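Local coordinates for probable host range protein 2-3 (Myxoma virus, PDB 5CZ3) that probably supports viral multiplication in different cell types as a member of the C7 family of poxvirus host-range proteins, some of which antagonize a host restriction factor, at residues Val8-Asp12 with Asp31-Cys35; His24-Gly30 with Gly133-Thr137; Leu51-Trp57 with Thr85-Tyr89; Pro65-Asn71 with Asp98-Tyr104. All coordinates share one frame. Residues are numbered along the deposited sequence.

Interaction 1: residues Val8-Asp12 with Asp31-Cys35; sequences VHKLD and DSYGC
Residues Val8-Asp12 and Asp31-Cys35 face each other across the interior of the beta sandwich rather than as partners within one sheet: strand 10-15 belongs to the antiparallel sheet and strand 34-40 to the mixed one. Both backbones are largely extended, apart from Asp31 (phi/psi -80/68); Gly34, at 155/173, has a positive phi, and a CB there would collide with the preceding carbonyl oxygen. CA atoms are nearest at Leu11 and Tyr33, 7.7 Å apart, too far for backbone pairing, so the contact is made through side chains, some of them against backbone. The polar contact is a His-carboxylate hydrogen bond. His9, rotamer m, points toward the other segment, and its NE2 donates to Asp31 OD1 at 2.8 Å (N-H...O 150°); Asp31 takes chi1 t. In the aromatic contact, Tyr33, with chi1 near 26° between the standard wells, directs its ring edge at the face of His9, a T-shaped pair with centroids 5.0 Å apart and planes at 76°; the closest atoms are His9 CD2 and Tyr33 CD2 at 3.6 Å. Tyr33 OH bonds to Lys64 O. Apolar packing is supplied by Leu11 (chi1 t, chi2 p), whose CD2 lies 4.0 Å from Tyr33 CB, while Leu53 touches both side chains. Because His9 ND1 receives the backbone N-H of Asp56 while NE2 donates to Asp31, the buried imidazole is consistent with a neutral ring protonated on NE2.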
loop_
_atom_site.group_PDB
_atom_site.type_symbol
_atom_site.label_atom_id
_atom_site.label_comp_id
_atom_site.label_asym_id
_atom_site.label_seq_id
_atom_site.Cartn_x
_atom_site.Cartn_y
_atom_site.Cartn_z
ATOM N N VAL A 8 9.978 -12.870 2.320
ATOM C CA VAL A 8 8.540 -12.647 2.202
ATOM C C VAL A 8 8.025 -11.662 3.247
ATOM O O VAL A 8 7.832 -12.019 4.410
ATOM C CB VAL A 8 7.750 -13.966 2.333
ATOM C CG1 VAL A 8 6.265 -13.715 2.125
ATOM C CG2 VAL A 8 8.263 -15.003 1.341
ATOM N N HIS A 9 7.806 -10.421 2.826
ATOM C CA HIS A 9 7.240 -9.401 3.702
ATOM C C HIS A 9 5.722 -9.524 3.761
ATOM O O HIS A 9 5.119 -10.241 2.963
ATOM C CB HIS A 9 7.620 -7.998 3.223
ATOM C CG HIS A 9 9.094 -7.784 3.073
ATOM N ND1 HIS A 9 9.957 -7.767 4.147
ATOM C CD2 HIS A 9 9.854 -7.564 1.974
ATOM C CE1 HIS A 9 11.188 -7.553 3.716
ATOM N NE2 HIS A 9 11.153 -7.426 2.401
ATOM N N LYS A 10 5.110 -8.824 4.712
ATOM C CA LYS A 10 3.657 -8.730 4.785
ATOM C C LYS A 10 3.244 -7.265 4.741
ATOM O O LYS A 10 3.819 -6.432 5.444
ATOM C CB LYS A 10 3.124 -9.396 6.055
ATOM C CG LYS A 10 3.305 -10.902 6.100
ATOM C CD LYS A 10 2.769 -11.475 7.404
ATOM C CE LYS A 10 2.921 -12.988 7.455
ATOM N N LEU A 11 2.253 -6.947 3.915
ATOM C CA LEU A 11 1.816 -5.564 3.769
ATOM C C LEU A 11 0.322 -5.443 3.484
ATOM O O LEU A 11 -0.179 -5.988 2.502
ATOM C CB LEU A 11 2.607 -4.875 2.654
ATOM C CG LEU A 11 2.241 -3.413 2.385
ATOM C CD1 LEU A 11 2.497 -2.565 3.622
ATOM C CD2 LEU A 11 3.012 -2.869 1.191
ATOM N N ASP A 12 -0.380 -4.724 4.354
ATOM C CA ASP A 12 -1.776 -4.378 4.123
ATOM C C ASP A 12 -1.921 -2.867 3.979
ATOM O O ASP A 12 -1.258 -2.102 4.679
ATOM C CB ASP A 12 -2.666 -4.880 5.261
ATOM C CG ASP A 12 -2.722 -6.392 5.341
ATOM O OD1 ASP A 12 -2.514 -7.062 4.306
ATOM O OD2 ASP A 12 -2.984 -6.908 6.448
ATOM N N ASP A 31 12.558 -8.838 -1.756
ATOM C CA ASP A 31 12.789 -7.775 -0.784
ATOM C C ASP A 31 12.371 -6.428 -1.361
ATOM O O ASP A 31 13.207 -5.563 -1.629
ATOM C CB ASP A 31 14.256 -7.734 -0.352
ATOM C CG ASP A 31 14.512 -6.708 0.740
ATOM O OD1 ASP A 31 13.567 -6.392 1.491
ATOM O OD2 ASP A 31 15.654 -6.214 0.842
ATOM N N SER A 32 11.068 -6.263 -1.550
ATOM C CA SER A 32 10.519 -5.034 -2.100
ATOM C C SER A 32 9.019 -4.987 -1.861
ATOM O O SER A 32 8.362 -6.024 -1.782
ATOM C CB SER A 32 10.819 -4.925 -3.597
ATOM O OG SER A 32 10.558 -3.618 -4.078
ATOM N N TYR A 33 8.477 -3.787 -1.761
ATOM C CA TYR A 33 7.059 -3.587 -1.567
ATOM C C TYR A 33 6.574 -2.292 -2.175
ATOM O O TYR A 33 7.313 -1.367 -2.334
ATOM C CB TYR A 33 6.675 -3.681 -0.102
ATOM C CG TYR A 33 7.753 -3.343 0.875
ATOM C CD1 TYR A 33 8.118 -2.038 1.103
ATOM C CD2 TYR A 33 8.383 -4.328 1.597
ATOM C CE1 TYR A 33 9.086 -1.730 2.004
ATOM C CE2 TYR A 33 9.349 -4.026 2.500
ATOM C CZ TYR A 33 9.695 -2.727 2.694
ATOM O OH TYR A 33 10.656 -2.418 3.589
ATOM N N GLY A 34 5.309 -2.238 -2.521
ATOM C CA GLY A 34 4.731 -1.066 -3.146
ATOM C C GLY A 34 3.521 -1.438 -3.977
ATOM O O GLY A 34 3.222 -2.622 -4.158
ATOM N N CYS A 35 2.822 -0.426 -4.483
ATOM C CA CYS A 35 1.648 -0.646 -5.317
ATOM C C CYS A 35 1.237 0.622 -6.046
ATOM O O CYS A 35 1.742 1.711 -5.764
ATOM C CB CYS A 35 0.476 -1.155 -4.477
ATOM S SG CYS A 35 -0.091 0.005 -3.220
#

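Interaction 2: residues His24-Gly30 with Gly133-Thr137; sequences HVNLFDG and GRTYT
A backbone hydrogen bond from Phe28 N to Arg134 O (3.0 Å, 156°) joins two loops that each pass from one sheet of the beta sandwich to the other: His24-Gly30 leads from strand 20-23 to strand 34-40, and Gly133-Thr137 from strand 126-131 to strand 138-140. Neither segment is regular strand; CA atoms are closest at His24-Thr137 (4.6 Å) and Leu27-Thr135 (4.7 Å). A bound water adds to the polar link, donating to His24 O (2.8 Å) and Asn26 O (2.7 Å) and accepting from Tyr136 N (2.9 Å). Arg134 forms two weak bonds to Asp29 O, from NE and NH2, each 3.3 Å. Arg134 is also the centre of an inverse gamma turn (phi/psi -91/50), and Thr135 OG1 accepts from Thr137 N at 3.1 Å to form an ST turn; the same hydroxyl bonds to Ser132 O. Gly133 has positive phi (58°), and Gly30, at 138/138, could not carry a CB without a clash against the preceding carbonyl. Outside this polar core, Phe28 (chi1 p) is sandwiched. One face meets Tyr136 (chi1 m) in an offset stack, centroids 4.5 Å apart and planes at 14°; the opposite face receives a CH-pi contact from Arg134 CG, 3.9 Å from the ring centroid. On the inner side, Thr135 CG2 lies 4.0 Å from Leu27 CD2 and 3.2 Å from Val25 O.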
loop_
_atom_site.group_PDB
_atom_site.type_symbol
_atom_site.label_atom_id
_atom_site.label_comp_id
_atom_site.label_asym_id
_atom_site.label_seq_id
_atom_site.Cartn_x
_atom_site.Cartn_y
_atom_site.Cartn_z
ATOM N N HIS A 24 -2.681 -7.942 1.668
ATOM C CA HIS A 24 -1.622 -8.765 1.087
ATOM C C HIS A 24 -1.053 -8.138 -0.184
ATOM O O HIS A 24 -0.918 -8.797 -1.214
ATOM C CB HIS A 24 -2.134 -10.181 0.802
ATOM C CG HIS A 24 -2.544 -10.934 2.031
ATOM N ND1 HIS A 24 -2.729 -12.300 2.039
ATOM C CD2 HIS A 24 -2.805 -10.512 3.291
ATOM C CE1 HIS A 24 -3.085 -12.687 3.252
ATOM N NE2 HIS A 24 -3.139 -11.621 4.030
ATOM N N VAL A 25 -0.721 -6.856 -0.090
ATOM C CA VAL A 25 -0.155 -6.108 -1.205
ATOM C C VAL A 25 1.279 -6.558 -1.494
ATOM O O VAL A 25 1.767 -6.446 -2.616
ATOM C CB VAL A 25 -0.186 -4.593 -0.913
ATOM C CG1 VAL A 25 0.370 -3.798 -2.080
ATOM C CG2 VAL A 25 -1.607 -4.155 -0.600
ATOM N N ASN A 26 1.938 -7.085 -0.467
ATOM C CA ASN A 26 3.320 -7.547 -0.564
ATOM C C ASN A 26 3.570 -8.572 -1.667
ATOM O O ASN A 26 2.700 -9.383 -1.985
ATOM C CB ASN A 26 3.745 -8.153 0.768
ATOM C CG ASN A 26 2.838 -9.288 1.196
ATOM O OD1 ASN A 26 1.830 -9.073 1.870
ATOM N ND2 ASN A 26 3.184 -10.507 0.796
ATOM N N LEU A 27 4.767 -8.532 -2.242
ATOM C CA LEU A 27 5.210 -9.582 -3.151
ATOM C C LEU A 27 5.287 -10.891 -2.374
ATOM O O LEU A 27 5.714 -10.895 -1.220
ATOM C CB LEU A 27 6.571 -9.244 -3.760
ATOM C CG LEU A 27 6.736 -7.896 -4.460
ATOM C CD1 LEU A 27 8.178 -7.709 -4.909
ATOM C CD2 LEU A 27 5.784 -7.777 -5.642
ATOM N N PHE A 28 4.882 -12.000 -2.986
ATOM C CA PHE A 28 4.962 -13.272 -2.276
ATOM C C PHE A 28 6.402 -13.784 -2.264
ATOM O O PHE A 28 6.702 -14.805 -1.643
ATOM C CB PHE A 28 4.007 -14.321 -2.871
ATOM C CG PHE A 28 4.146 -14.535 -4.355
ATOM C CD1 PHE A 28 5.212 -15.251 -4.877
ATOM C CD2 PHE A 28 3.172 -14.069 -5.225
ATOM C CE1 PHE A 28 5.325 -15.462 -6.242
ATOM C CE2 PHE A 28 3.278 -14.280 -6.588
ATOM C CZ PHE A 28 4.354 -14.979 -7.097
ATOM N N ASP A 29 7.283 -13.059 -2.948
ATOM C CA ASP A 29 8.721 -13.289 -2.862
ATOM C C ASP A 29 9.497 -12.097 -3.412
ATOM O O ASP A 29 9.301 -11.695 -4.559
ATOM C CB ASP A 29 9.122 -14.560 -3.609
ATOM C CG ASP A 29 10.597 -14.873 -3.465
ATOM O OD1 ASP A 29 10.987 -15.436 -2.420
ATOM O OD2 ASP A 29 11.367 -14.555 -4.396
ATOM N N GLY A 30 10.378 -11.539 -2.588
ATOM C CA GLY A 30 11.218 -10.429 -3.002
ATOM C C GLY A 30 11.347 -9.362 -1.932
ATOM O O GLY A 30 10.367 -9.017 -1.273
ATOM N N GLY A 133 0.118 -8.469 -10.090
ATOM C CA GLY A 133 1.569 -8.498 -10.095
ATOM C C GLY A 133 2.097 -9.783 -9.490
ATOM O O GLY A 133 1.494 -10.843 -9.646
ATOM N N ARG A 134 3.218 -9.689 -8.785
ATOM C CA ARG A 134 3.789 -10.850 -8.115
ATOM C C ARG A 134 3.248 -10.945 -6.690
ATOM O O ARG A 134 4.010 -11.062 -5.730
ATOM C CB ARG A 134 5.318 -10.770 -8.116
ATOM C CG ARG A 134 6.015 -12.099 -7.871
ATOM C CD ARG A 134 7.416 -12.109 -8.456
ATOM N NE ARG A 134 8.353 -11.305 -7.678
ATOM C CZ ARG A 134 9.541 -10.913 -8.123
ATOM N NH1 ARG A 134 9.936 -11.243 -9.345
ATOM N NH2 ARG A 134 10.335 -10.185 -7.350
ATOM N N THR A 135 1.925 -10.873 -6.554
ATOM C CA THR A 135 1.282 -10.933 -5.245
ATOM C C THR A 135 0.046 -11.828 -5.244
ATOM O O THR A 135 -0.389 -12.318 -6.286
ATOM C CB THR A 135 0.839 -9.536 -4.748
ATOM O OG1 THR A 135 -0.427 -9.201 -5.330
ATOM C CG2 THR A 135 1.861 -8.465 -5.100
ATOM N N TYR A 136 -0.511 -12.027 -4.054
ATOM C CA TYR A 136 -1.787 -12.708 -3.885
ATOM C C TYR A 136 -2.781 -11.742 -3.255
ATOM O O TYR A 136 -3.577 -12.121 -2.396
ATOM C CB TYR A 136 -1.631 -13.956 -3.018
ATOM C CG TYR A 136 -0.681 -14.984 -3.585
ATOM C CD1 TYR A 136 -0.765 -15.377 -4.913
ATOM C CD2 TYR A 136 0.301 -15.560 -2.792
ATOM C CE1 TYR A 136 0.101 -16.317 -5.437
ATOM C CE2 TYR A 136 1.173 -16.501 -3.306
ATOM C CZ TYR A 136 1.068 -16.876 -4.629
ATOM O OH TYR A 136 1.934 -17.812 -5.147
ATOM N N THR A 137 -2.720 -10.488 -3.689
ATOM C CA THR A 137 -3.522 -9.427 -3.097
ATOM C C THR A 137 -5.017 -9.601 -3.353
ATOM O O THR A 137 -5.431 -10.159 -4.371
ATOM C CB THR A 137 -3.084 -8.045 -3.621
ATOM O OG1 THR A 137 -3.778 -7.017 -2.905
ATOM C CG2 THR A 137 -3.366 -7.915 -5.112
HETATM O O HOH W 1 0.663 -11.065 -1.602
#

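Interaction 3: residues Leu51-Trp57 with Thr85-Tyr89; sequences LVLEPDW and TSLIY
An unusually short backbone hydrogen bond, Leu87 N to Leu53 O at 2.6 Å (169°), closes the regular pairing of Leu51-Trp57 with Thr85-Tyr89. It is returned by Leu53 N to Leu87 O at 2.8 Å, and a second hydrogen-bonded pair follows at Leu51 and Tyr89, with Leu51 N to Tyr89 O and Tyr89 N to Leu51 O both 2.9 Å. Val52 and Ile88 form the non-hydrogen-bonded pair between them, CA atoms 4.8 Å apart. The segment axes of 51-54 and 87-89 approach to 4.8 Å at 158°. These are neighbouring strands of the antiparallel sheet of the beta sandwich, with 10-15 flanking 45-54 on its other side and 79-82 flanking 87-95. Leu51, Leu53, Leu87 and Tyr89 share the face turned to the sandwich core: Leu53 CD2 lies 4.0 Å from Leu87 CD1 and 4.2 Å from Tyr89 CE1. Val52 and Ile88 occupy the other face. Beyond the strand, Pro55 CG packs 3.7 Å from Leu87 CD1. An inverse gamma turn centred on Asp56 (phi/psi -80/77) follows, and Trp57 (chi1 m) folds back so that its CZ2 comes within 4.3 Å of Leu87 CD1. At the same end of the pairing, a water spans Glu54 OE2 and Ser86 OG, 3.1 Å from each; Glu54 OE2 also forms a salt bridge with Arg150.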
loop_
_atom_site.group_PDB
_atom_site.type_symbol
_atom_site.label_atom_id
_atom_site.label_comp_id
_atom_site.label_asym_id
_atom_site.label_seq_id
_atom_site.Cartn_x
_atom_site.Cartn_y
_atom_site.Cartn_z
ATOM N N LEU A 51 -0.801 2.090 6.182
ATOM C CA LEU A 51 -0.055 0.932 5.705
ATOM C C LEU A 51 0.545 0.173 6.875
ATOM O O LEU A 51 1.329 0.726 7.647
ATOM C CB LEU A 51 1.053 1.351 4.732
ATOM C CG LEU A 51 0.678 2.089 3.442
ATOM C CD1 LEU A 51 0.532 3.587 3.674
ATOM C CD2 LEU A 51 1.703 1.813 2.352
ATOM N N VAL A 52 0.173 -1.095 7.008
ATOM C CA VAL A 52 0.728 -1.935 8.059
ATOM C C VAL A 52 1.766 -2.881 7.472
ATOM O O VAL A 52 1.427 -3.869 6.821
ATOM C CB VAL A 52 -0.364 -2.739 8.778
ATOM C CG1 VAL A 52 0.251 -3.599 9.872
ATOM C CG2 VAL A 52 -1.419 -1.800 9.353
ATOM N N LEU A 53 3.035 -2.566 7.704
ATOM C CA LEU A 53 4.138 -3.336 7.145
ATOM C C LEU A 53 4.743 -4.283 8.174
ATOM O O LEU A 53 5.034 -3.885 9.302
ATOM C CB LEU A 53 5.218 -2.396 6.603
ATOM C CG LEU A 53 6.490 -3.045 6.054
ATOM C CD1 LEU A 53 6.185 -3.860 4.806
ATOM C CD2 LEU A 53 7.553 -1.994 5.766
ATOM N N GLU A 54 4.928 -5.536 7.776
ATOM C CA GLU A 54 5.567 -6.527 8.634
ATOM C C GLU A 54 6.770 -7.135 7.926
ATOM O O GLU A 54 6.653 -8.179 7.281
ATOM C CB GLU A 54 4.575 -7.618 9.032
ATOM C CG GLU A 54 3.377 -7.100 9.802
ATOM C CD GLU A 54 2.280 -8.134 9.935
ATOM O OE1 GLU A 54 2.606 -9.333 10.065
ATOM O OE2 GLU A 54 1.092 -7.748 9.903
ATOM N N PRO A 55 7.932 -6.474 8.038
ATOM C CA PRO A 55 9.172 -6.899 7.382
ATOM C C PRO A 55 9.605 -8.302 7.787
ATOM O O PRO A 55 9.408 -8.703 8.934
ATOM C CB PRO A 55 10.196 -5.863 7.860
ATOM C CG PRO A 55 9.387 -4.674 8.229
ATOM C CD PRO A 55 8.113 -5.221 8.792
ATOM N N ASP A 56 10.185 -9.036 6.845
ATOM C CA ASP A 56 10.743 -10.350 7.131
ATOM C C ASP A 56 12.119 -10.173 7.764
ATOM O O ASP A 56 13.144 -10.353 7.107
ATOM C CB ASP A 56 10.827 -11.187 5.852
ATOM C CG ASP A 56 11.156 -12.640 6.122
ATOM O OD1 ASP A 56 11.188 -13.041 7.305
ATOM O OD2 ASP A 56 11.376 -13.388 5.145
ATOM N N TRP A 57 12.123 -9.819 9.047
ATOM C CA TRP A 57 13.340 -9.427 9.754
ATOM C C TRP A 57 14.441 -10.486 9.721
ATOM O O TRP A 57 15.624 -10.153 9.657
ATOM C CB TRP A 57 13.015 -9.081 11.211
ATOM C CG TRP A 57 12.097 -7.899 11.373
ATOM C CD1 TRP A 57 10.802 -7.921 11.803
ATOM C CD2 TRP A 57 12.409 -6.525 11.107
ATOM N NE1 TRP A 57 10.289 -6.647 11.823
ATOM C CE2 TRP A 57 11.254 -5.772 11.401
ATOM C CE3 TRP A 57 13.550 -5.859 10.651
ATOM C CZ2 TRP A 57 11.209 -4.388 11.251
ATOM C CZ3 TRP A 57 13.503 -4.484 10.503
ATOM C CH2 TRP A 57 12.339 -3.764 10.801
ATOM N N THR A 85 6.604 -6.216 15.786
ATOM C CA THR A 85 6.787 -6.870 14.497
ATOM C C THR A 85 6.348 -5.995 13.327
ATOM O O THR A 85 6.798 -6.186 12.197
ATOM C CB THR A 85 6.006 -8.195 14.439
ATOM O OG1 THR A 85 4.674 -7.985 14.924
ATOM C CG2 THR A 85 6.686 -9.247 15.296
ATOM N N SER A 86 5.471 -5.034 13.605
ATOM C CA SER A 86 4.859 -4.230 12.554
ATOM C C SER A 86 5.358 -2.792 12.518
ATOM O O SER A 86 5.605 -2.177 13.554
ATOM C CB SER A 86 3.337 -4.229 12.714
ATOM O OG SER A 86 2.813 -5.539 12.593
ATOM N N LEU A 87 5.504 -2.270 11.305
ATOM C CA LEU A 87 5.752 -0.852 11.084
ATOM C C LEU A 87 4.472 -0.227 10.541
ATOM O O LEU A 87 3.894 -0.725 9.575
ATOM C CB LEU A 87 6.914 -0.638 10.111
ATOM C CG LEU A 87 8.264 -1.266 10.470
ATOM C CD1 LEU A 87 9.236 -1.154 9.306
ATOM C CD2 LEU A 87 8.842 -0.612 11.716
ATOM N N ILE A 88 4.025 0.859 11.161
ATOM C CA ILE A 88 2.743 1.452 10.804
ATOM C C ILE A 88 2.897 2.843 10.196
ATOM O O ILE A 88 3.225 3.804 10.891
ATOM C CB ILE A 88 1.813 1.531 12.027
ATOM C CG1 ILE A 88 1.588 0.131 12.602
ATOM C CG2 ILE A 88 0.488 2.170 11.649
ATOM C CD1 ILE A 88 0.905 0.122 13.948
ATOM N N TYR A 89 2.661 2.936 8.892
ATOM C CA TYR A 89 2.716 4.210 8.185
ATOM C C TYR A 89 1.326 4.825 8.047
ATOM O O TYR A 89 0.328 4.111 7.937
ATOM C CB TYR A 89 3.336 4.036 6.796
ATOM C CG TYR A 89 4.788 3.608 6.782
ATOM C CD1 TYR A 89 5.140 2.267 6.867
ATOM C CD2 TYR A 89 5.806 4.545 6.660
ATOM C CE1 TYR A 89 6.466 1.873 6.841
ATOM C CE2 TYR A 89 7.134 4.161 6.633
ATOM C CZ TYR A 89 7.457 2.824 6.725
ATOM O OH TYR A 89 8.778 2.441 6.700
HETATM O O HOH W 2 -0.119 -6.552 12.553
#

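Interaction 4: residues Pro65-Asn71 with Asp98-Tyr104; sequences PIHMRLN and DALARFY
Strands 67-70 and 99-104 are antiparallel neighbours in the mixed sheet of the beta sandwich, their segment axes 4.7 Å apart at 164°. Asp98 leads in, its OD1 bonded to Thr41 N. Ala99 CB packs 3.7 Å from Leu70 CD1. At Leu100 the ladder ends with a side-chain substitution: Leu100 O accepts from Asn71 N (3.0 Å), but Leu100 N donates to Asn71 OD1 (2.9 Å), Asn71 having left the extended conformation at phi/psi 54/38. Ala101 pairs with Leu70 without hydrogen bonds and presents CB to Met68 CE at 3.7 Å. Arg102 and Arg69 exchange backbone bonds, N to O, of 3.0 Å each way, both side chains on the outer face. Phe103 (chi1 m), opposite Met68 at CA-CA 4.4 Å, turns to the core with Ala101, Met68 and Leu70. An all-trans Met68 gives it a Met-aromatic contact, SD to Phe103 CE1 3.6 Å, and lays CG over the ring face. Tyr104 forms the last hydrogen-bonded pair, its O receiving His67 N at 2.9 Å and its N donating to His67 O at 3.0 Å. With chi1 p its ring lies across the outer face, where His67 CB sits 3.8 Å from the Tyr104 ring centroid in a CH-pi contact.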
loop_
_atom_site.group_PDB
_atom_site.type_symbol
_atom_site.label_atom_id
_atom_site.label_comp_id
_atom_site.label_asym_id
_atom_site.label_seq_id
_atom_site.Cartn_x
_atom_site.Cartn_y
_atom_site.Cartn_z
ATOM N N PRO A 65 12.707 1.968 3.456
ATOM C CA PRO A 65 11.563 2.843 3.726
ATOM C C PRO A 65 10.478 2.688 2.666
ATOM O O PRO A 65 10.758 2.182 1.579
ATOM C CB PRO A 65 12.169 4.254 3.679
ATOM C CG PRO A 65 13.664 4.060 3.638
ATOM C CD PRO A 65 13.887 2.726 3.013
ATOM N N ILE A 66 9.257 3.106 2.982
ATOM C CA ILE A 66 8.204 3.184 1.977
ATOM C C ILE A 66 8.095 4.615 1.475
ATOM O O ILE A 66 7.944 5.547 2.265
ATOM C CB ILE A 66 6.833 2.739 2.521
ATOM C CG1 ILE A 66 6.885 1.289 2.999
ATOM C CG2 ILE A 66 5.759 2.913 1.456
ATOM C CD1 ILE A 66 5.535 0.722 3.380
ATOM N N HIS A 67 8.182 4.791 0.162
ATOM C CA HIS A 67 8.032 6.113 -0.430
ATOM C C HIS A 67 6.746 6.186 -1.242
ATOM O O HIS A 67 6.107 5.165 -1.504
ATOM C CB HIS A 67 9.239 6.452 -1.305
ATOM C CG HIS A 67 10.545 6.391 -0.578
ATOM N ND1 HIS A 67 11.497 5.429 -0.837
ATOM C CD2 HIS A 67 11.054 7.170 0.406
ATOM C CE1 HIS A 67 12.538 5.620 -0.047
ATOM N NE2 HIS A 67 12.295 6.670 0.717
ATOM N N MET A 68 6.363 7.394 -1.637
ATOM C CA MET A 68 5.136 7.580 -2.397
ATOM C C MET A 68 5.181 8.819 -3.284
ATOM O O MET A 68 5.705 9.862 -2.891
ATOM C CB MET A 68 3.934 7.663 -1.452
ATOM C CG MET A 68 2.623 8.034 -2.128
ATOM S SD MET A 68 1.376 8.619 -0.964
ATOM C CE MET A 68 0.001 8.914 -2.071
ATOM N N ARG A 69 4.636 8.689 -4.489
ATOM C CA ARG A 69 4.422 9.833 -5.360
ATOM C C ARG A 69 2.961 9.924 -5.775
ATOM O O ARG A 69 2.388 8.956 -6.276
ATOM C CB ARG A 69 5.310 9.755 -6.603
ATOM C CG ARG A 69 6.787 9.929 -6.326
ATOM C CD ARG A 69 7.537 10.242 -7.605
ATOM N NE ARG A 69 8.972 10.380 -7.375
ATOM C CZ ARG A 69 9.586 11.542 -7.174
ATOM N NH1 ARG A 69 8.890 12.670 -7.178
ATOM N NH2 ARG A 69 10.896 11.576 -6.973
ATOM N N LEU A 70 2.364 11.091 -5.556
ATOM C CA LEU A 70 1.009 11.359 -6.017
ATOM C C LEU A 70 1.061 12.245 -7.252
ATOM O O LEU A 70 1.461 13.407 -7.169
ATOM C CB LEU A 70 0.175 12.023 -4.921
ATOM C CG LEU A 70 -1.280 12.317 -5.293
ATOM C CD1 LEU A 70 -2.054 11.022 -5.481
ATOM C CD2 LEU A 70 -1.946 13.200 -4.249
ATOM N N ASN A 71 0.661 11.686 -8.390
ATOM C CA ASN A 71 0.709 12.386 -9.670
ATOM C C ASN A 71 2.100 12.937 -9.970
ATOM O O ASN A 71 2.241 14.037 -10.505
ATOM C CB ASN A 71 -0.322 13.519 -9.705
ATOM C CG ASN A 71 -1.748 13.013 -9.593
ATOM O OD1 ASN A 71 -2.067 11.912 -10.044
ATOM N ND2 ASN A 71 -2.614 13.820 -8.991
ATOM N N ASP A 98 -9.197 13.215 -10.220
ATOM C CA ASP A 98 -8.627 11.871 -10.288
ATOM C C ASP A 98 -7.113 11.914 -10.121
ATOM O O ASP A 98 -6.448 12.799 -10.656
ATOM C CB ASP A 98 -8.990 11.191 -11.609
ATOM C CG ASP A 98 -10.480 10.960 -11.757
ATOM O OD1 ASP A 98 -11.208 11.104 -10.751
ATOM O OD2 ASP A 98 -10.924 10.631 -12.875
ATOM N N ALA A 99 -6.574 10.960 -9.372
ATOM C CA ALA A 99 -5.149 10.953 -9.068
ATOM C C ALA A 99 -4.579 9.542 -9.036
ATOM O O ALA A 99 -5.295 8.573 -8.785
ATOM C CB ALA A 99 -4.894 11.652 -7.742
ATOM N N LEU A 100 -3.280 9.437 -9.294
ATOM C CA LEU A 100 -2.584 8.161 -9.219
ATOM C C LEU A 100 -1.588 8.173 -8.067
ATOM O O LEU A 100 -0.740 9.059 -7.975
ATOM C CB LEU A 100 -1.874 7.854 -10.538
ATOM C CG LEU A 100 -0.952 6.633 -10.571
ATOM C CD1 LEU A 100 -1.664 5.382 -10.070
ATOM C CD2 LEU A 100 -0.427 6.422 -11.980
ATOM N N ALA A 101 -1.702 7.187 -7.186
ATOM C CA ALA A 101 -0.807 7.083 -6.043
ATOM C C ALA A 101 0.126 5.887 -6.199
ATOM O O ALA A 101 -0.324 4.747 -6.313
ATOM C CB ALA A 101 -1.602 6.976 -4.754
ATOM N N ARG A 102 1.427 6.157 -6.209
ATOM C CA ARG A 102 2.420 5.101 -6.343
ATOM C C ARG A 102 3.242 4.926 -5.074
ATOM O O ARG A 102 4.003 5.814 -4.697
ATOM C CB ARG A 102 3.359 5.392 -7.515
ATOM C CG ARG A 102 2.706 5.340 -8.882
ATOM C CD ARG A 102 3.767 5.263 -9.965
ATOM N NE ARG A 102 3.265 4.641 -11.187
ATOM C CZ ARG A 102 2.862 5.319 -12.254
ATOM N NH1 ARG A 102 2.905 6.643 -12.252
ATOM N NH2 ARG A 102 2.419 4.674 -13.324
ATOM N N PHE A 103 3.089 3.781 -4.421
ATOM C CA PHE A 103 3.955 3.427 -3.303
ATOM C C PHE A 103 5.090 2.551 -3.814
ATOM O O PHE A 103 4.889 1.739 -4.716
ATOM C CB PHE A 103 3.170 2.714 -2.202
ATOM C CG PHE A 103 2.182 3.597 -1.498
ATOM C CD1 PHE A 103 2.583 4.402 -0.443
ATOM C CD2 PHE A 103 0.855 3.626 -1.890
ATOM C CE1 PHE A 103 1.678 5.219 0.207
ATOM C CE2 PHE A 103 -0.056 4.441 -1.243
ATOM C CZ PHE A 103 0.357 5.238 -0.194
ATOM N N TYR A 104 6.282 2.721 -3.250
ATOM C CA TYR A 104 7.449 1.985 -3.726
ATOM C C TYR A 104 8.593 1.968 -2.721
ATOM O O TYR A 104 8.783 2.912 -1.955
ATOM C CB TYR A 104 7.943 2.574 -5.052
ATOM C CG TYR A 104 8.359 4.028 -4.976
ATOM C CD1 TYR A 104 7.419 5.047 -5.060
ATOM C CD2 TYR A 104 9.696 4.383 -4.832
ATOM C CE1 TYR A 104 7.794 6.377 -4.995
ATOM C CE2 TYR A 104 10.081 5.711 -4.766
ATOM C CZ TYR A 104 9.126 6.703 -4.849
ATOM O OH TYR A 104 9.503 8.025 -4.785
#

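The four contacts describe both sheets of the sandwich and the joins between them. Interaction 3 lies within the antiparallel sheet and interaction 4 within the mixed one, their centres about 18 Å apart; their core faces meet where Leu51 and Tyr89 touch Ile66, and Leu51 touches Phe103. Interaction 1 bridges the two sheets: strand 10-15 neighbours 45-54, and strand 34-40 neighbours 99-104. Interaction 2, its centre about 7 Å from that of interaction 1, joins two sheet-to-sheet loops. Along the chain, interactions 1 and 2 alternate, as do 3 and 4, and both later contacts are nested within the loop closed by interaction 2. Sequence-distant segments thus build one compact C7-family domain.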